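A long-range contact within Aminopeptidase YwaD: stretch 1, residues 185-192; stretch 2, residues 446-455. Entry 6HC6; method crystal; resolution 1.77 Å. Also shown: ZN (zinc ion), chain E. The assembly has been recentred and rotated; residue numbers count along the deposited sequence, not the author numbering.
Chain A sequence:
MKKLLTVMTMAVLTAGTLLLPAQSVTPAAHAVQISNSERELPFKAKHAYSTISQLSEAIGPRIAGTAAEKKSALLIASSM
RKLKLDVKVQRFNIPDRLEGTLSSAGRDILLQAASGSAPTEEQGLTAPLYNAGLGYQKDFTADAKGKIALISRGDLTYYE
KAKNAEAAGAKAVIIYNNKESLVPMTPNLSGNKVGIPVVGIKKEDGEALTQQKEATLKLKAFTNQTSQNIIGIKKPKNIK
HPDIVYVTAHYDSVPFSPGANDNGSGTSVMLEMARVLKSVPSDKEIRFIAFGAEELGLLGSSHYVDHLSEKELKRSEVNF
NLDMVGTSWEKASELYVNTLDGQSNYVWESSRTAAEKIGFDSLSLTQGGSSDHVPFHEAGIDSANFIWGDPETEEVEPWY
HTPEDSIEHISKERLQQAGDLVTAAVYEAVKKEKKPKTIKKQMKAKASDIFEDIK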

# COMPACT_ATOMS: atom_id res chain seq x y z
N MET A 185 14.82 1.81 -6.53
CA MET A 185 13.78 0.83 -6.26
C MET A 185 13.92 0.28 -4.84
O MET A 185 15.02 0.13 -4.31
CB MET A 185 13.90 -0.33 -7.27
CG MET A 185 15.35 -0.73 -7.52
SD MET A 185 15.71 -2.51 -7.69
CE MET A 185 15.31 -3.10 -6.05
N THR A 186 12.78 -0.02 -4.23
CA THR A 186 12.77 -0.72 -2.94
C THR A 186 12.85 -2.22 -3.19
O THR A 186 11.99 -2.77 -3.89
CB THR A 186 11.51 -0.38 -2.16
OG1 THR A 186 11.43 1.04 -1.99
CG2 THR A 186 11.54 -1.04 -0.80
N PRO A 187 13.86 -2.92 -2.67
CA PRO A 187 13.95 -4.39 -2.89
C PRO A 187 13.15 -5.18 -1.86
O PRO A 187 13.71 -5.87 -0.99
CB PRO A 187 15.46 -4.64 -2.80
CG PRO A 187 15.94 -3.61 -1.83
CD PRO A 187 15.07 -2.38 -2.03
N ASN A 188 11.82 -5.08 -1.97
CA ASN A 188 10.89 -5.70 -1.03
C ASN A 188 11.13 -7.20 -0.88
O ASN A 188 11.13 -7.94 -1.87
CB ASN A 188 9.45 -5.43 -1.51
CG ASN A 188 8.38 -5.86 -0.51
OD1 ASN A 188 8.54 -6.84 0.23
ND2 ASN A 188 7.26 -5.14 -0.51
N LEU A 189 11.30 -7.65 0.36
CA LEU A 189 11.68 -9.03 0.65
C LEU A 189 10.49 -9.94 0.94
O LEU A 189 10.68 -11.02 1.52
CB LEU A 189 12.67 -9.05 1.82
CG LEU A 189 14.01 -8.38 1.48
CD1 LEU A 189 14.88 -8.26 2.72
CD2 LEU A 189 14.75 -9.18 0.41
N SER A 190 9.28 -9.55 0.54
CA SER A 190 8.08 -10.40 0.70
C SER A 190 7.88 -10.81 2.15
O SER A 190 7.44 -11.92 2.44
CB SER A 190 8.15 -11.64 -0.20
OG SER A 190 8.33 -11.33 -1.57
N GLY A 191 8.20 -9.90 3.08
CA GLY A 191 8.03 -10.17 4.49
C GLY A 191 9.06 -11.09 5.11
O GLY A 191 8.94 -11.39 6.31
N ASN A 192 10.05 -11.55 4.36
CA ASN A 192 11.07 -12.41 4.93
C ASN A 192 12.16 -11.57 5.59
O ASN A 192 12.32 -10.38 5.34
CB ASN A 192 11.69 -13.30 3.85
CG ASN A 192 10.69 -14.25 3.24
OD1 ASN A 192 10.16 -14.01 2.16
ND2 ASN A 192 10.43 -15.36 3.93
ZN ZN E . 1.40 1.26 -2.92
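Stretch 2, residues 446-455: KASDIFEDIK

The C-terminal tail, residues 446-455, lies along the loop 185-192 of the same chain, with touching residues at least 257 positions apart in sequence. Neither stretch forms a regular helix or strand across the contact. The two run in opposite senses: Asn188 CA is 5.0 Å from Ile454 CA, and two residues later in the loop Ser190 CA is 6.0 Å from Ala447 CA, near the start of the tail. Stretch 2 begins with a tight bend, in which Ala447 O accepts from Ile450 N and Phe451 N, both at 2.9 Å; from Phe451 the backbone is extended through Glu452, and Asp453 then takes a positive phi of 56°. Asn188, Ser190 and Phe451 cover the most surface. Asn188 (chi1 t) points toward the tail, its CB 3.1 Å from Asp453 O, its ND2 3.0 Å from Glu452 O and its CG 3.9 Å from Ile454 CG2. Its OD1 accepts a hydrogen bond from Ser190 N (2.8 Å), tying the side chain to the head of the type I' turn Leu189-Asn192. The two central residues of that turn, Ser190 and Gly191, lie over one face of the Phe451 ring: Ser190 CA stands 3.8 Å from the centroid of the ring, 13° off its normal, a CH-pi contact, and Gly191 N is 3.4 Å from Phe451 CZ. A CB on Gly191 would fall 2.7 Å from Phe451 CZ, a clash, and its phi of 76° also favours glycine. Ser190 packs its CB 4.0 Å from Ala447 CB and its OG 3.4 Å from Ile454 CG2. Water 1 joins the stretches, donating to Asn188 O (2.6 Å) and Ile454 O (2.8 Å) and accepting from Ser190 OG (2.9 Å). The Glu452 side chain starts away from the loop and binds ZN through OE1 at 2.3 Å.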

# COMPACT_ATOMS: atom_id res chain seq x y z
N LYS A 446 -0.92 -15.83 -1.14
CA LYS A 446 0.47 -15.92 -1.58
C LYS A 446 1.15 -14.55 -1.46
O LYS A 446 0.50 -13.51 -1.45
CB LYS A 446 0.49 -16.46 -3.01
CG LYS A 446 1.85 -16.73 -3.60
CD LYS A 446 2.22 -15.61 -4.54
CE LYS A 446 3.70 -15.56 -4.81
NZ LYS A 446 4.42 -15.63 -3.54
N ALA A 447 2.48 -14.56 -1.36
CA ALA A 447 3.20 -13.30 -1.15
C ALA A 447 2.87 -12.28 -2.22
O ALA A 447 2.73 -11.09 -1.93
CB ALA A 447 4.71 -13.55 -1.09
N SER A 448 2.73 -12.73 -3.48
CA SER A 448 2.47 -11.77 -4.55
C SER A 448 1.06 -11.20 -4.50
O SER A 448 0.78 -10.23 -5.22
CB SER A 448 2.73 -12.41 -5.92
OG SER A 448 1.68 -13.27 -6.30
N ASP A 449 0.18 -11.77 -3.68
CA ASP A 449 -1.12 -11.17 -3.42
C ASP A 449 -1.15 -10.38 -2.12
O ASP A 449 -2.20 -9.85 -1.75
CB ASP A 449 -2.21 -12.24 -3.41
CG ASP A 449 -2.57 -12.72 -4.81
OD1 ASP A 449 -2.58 -11.88 -5.74
OD2 ASP A 449 -2.85 -13.92 -4.97
N ILE A 450 -0.03 -10.29 -1.41
CA ILE A 450 0.06 -9.50 -0.19
C ILE A 450 0.89 -8.24 -0.41
O ILE A 450 0.47 -7.14 -0.07
CB ILE A 450 0.64 -10.33 0.98
CG1 ILE A 450 -0.34 -11.44 1.35
CG2 ILE A 450 0.92 -9.41 2.17
CD1 ILE A 450 0.22 -12.45 2.29
N PHE A 451 2.07 -8.40 -0.99
CA PHE A 451 3.03 -7.31 -1.11
C PHE A 451 2.97 -6.67 -2.49
O PHE A 451 2.43 -7.23 -3.44
CB PHE A 451 4.44 -7.84 -0.82
CG PHE A 451 4.58 -8.48 0.52
CD1 PHE A 451 4.37 -9.84 0.68
CD2 PHE A 451 4.90 -7.72 1.64
CE1 PHE A 451 4.48 -10.43 1.92
CE2 PHE A 451 5.01 -8.31 2.88
CZ PHE A 451 4.80 -9.66 3.02
N GLU A 452 3.52 -5.46 -2.57
CA GLU A 452 3.71 -4.73 -3.82
C GLU A 452 5.20 -4.68 -4.13
O GLU A 452 6.02 -4.61 -3.21
CB GLU A 452 3.14 -3.31 -3.73
CG GLU A 452 1.65 -3.31 -3.34
CD GLU A 452 1.09 -1.93 -3.04
OE1 GLU A 452 1.58 -0.91 -3.59
OE2 GLU A 452 0.11 -1.87 -2.27
N ASP A 453 5.54 -4.73 -5.42
CA ASP A 453 6.92 -4.56 -5.88
C ASP A 453 7.87 -5.56 -5.22
O ASP A 453 8.84 -5.18 -4.55
CB ASP A 453 7.41 -3.13 -5.62
CG ASP A 453 6.67 -2.08 -6.44
OD1 ASP A 453 6.00 -2.45 -7.43
OD2 ASP A 453 6.78 -0.88 -6.09
N ILE A 454 7.60 -6.86 -5.41
CA ILE A 454 8.49 -7.88 -4.85
C ILE A 454 9.44 -8.46 -5.88
O ILE A 454 10.24 -9.34 -5.55
CB ILE A 454 7.72 -9.02 -4.16
CG1 ILE A 454 6.78 -9.74 -5.14
CG2 ILE A 454 6.97 -8.51 -2.97
CD1 ILE A 454 6.11 -10.96 -4.53
N LYS A 455 9.38 -8.00 -7.13
CA LYS A 455 10.35 -8.40 -8.14
C LYS A 455 10.46 -7.31 -9.20
O LYS A 455 11.37 -7.33 -10.03
CB LYS A 455 9.98 -9.74 -8.78
CG LYS A 455 8.69 -9.70 -9.58
CD LYS A 455 8.37 -11.05 -10.18
CE LYS A 455 9.38 -11.45 -11.24
NZ LYS A 455 9.17 -12.85 -11.74
OXT LYS A 455 9.63 -6.38 -9.23
O HOH W 1 10.70 -10.31 -2.92
O HOH W 2 4.04 -4.34 -0.04
O HOH W 3 -0.52 0.49 -1.90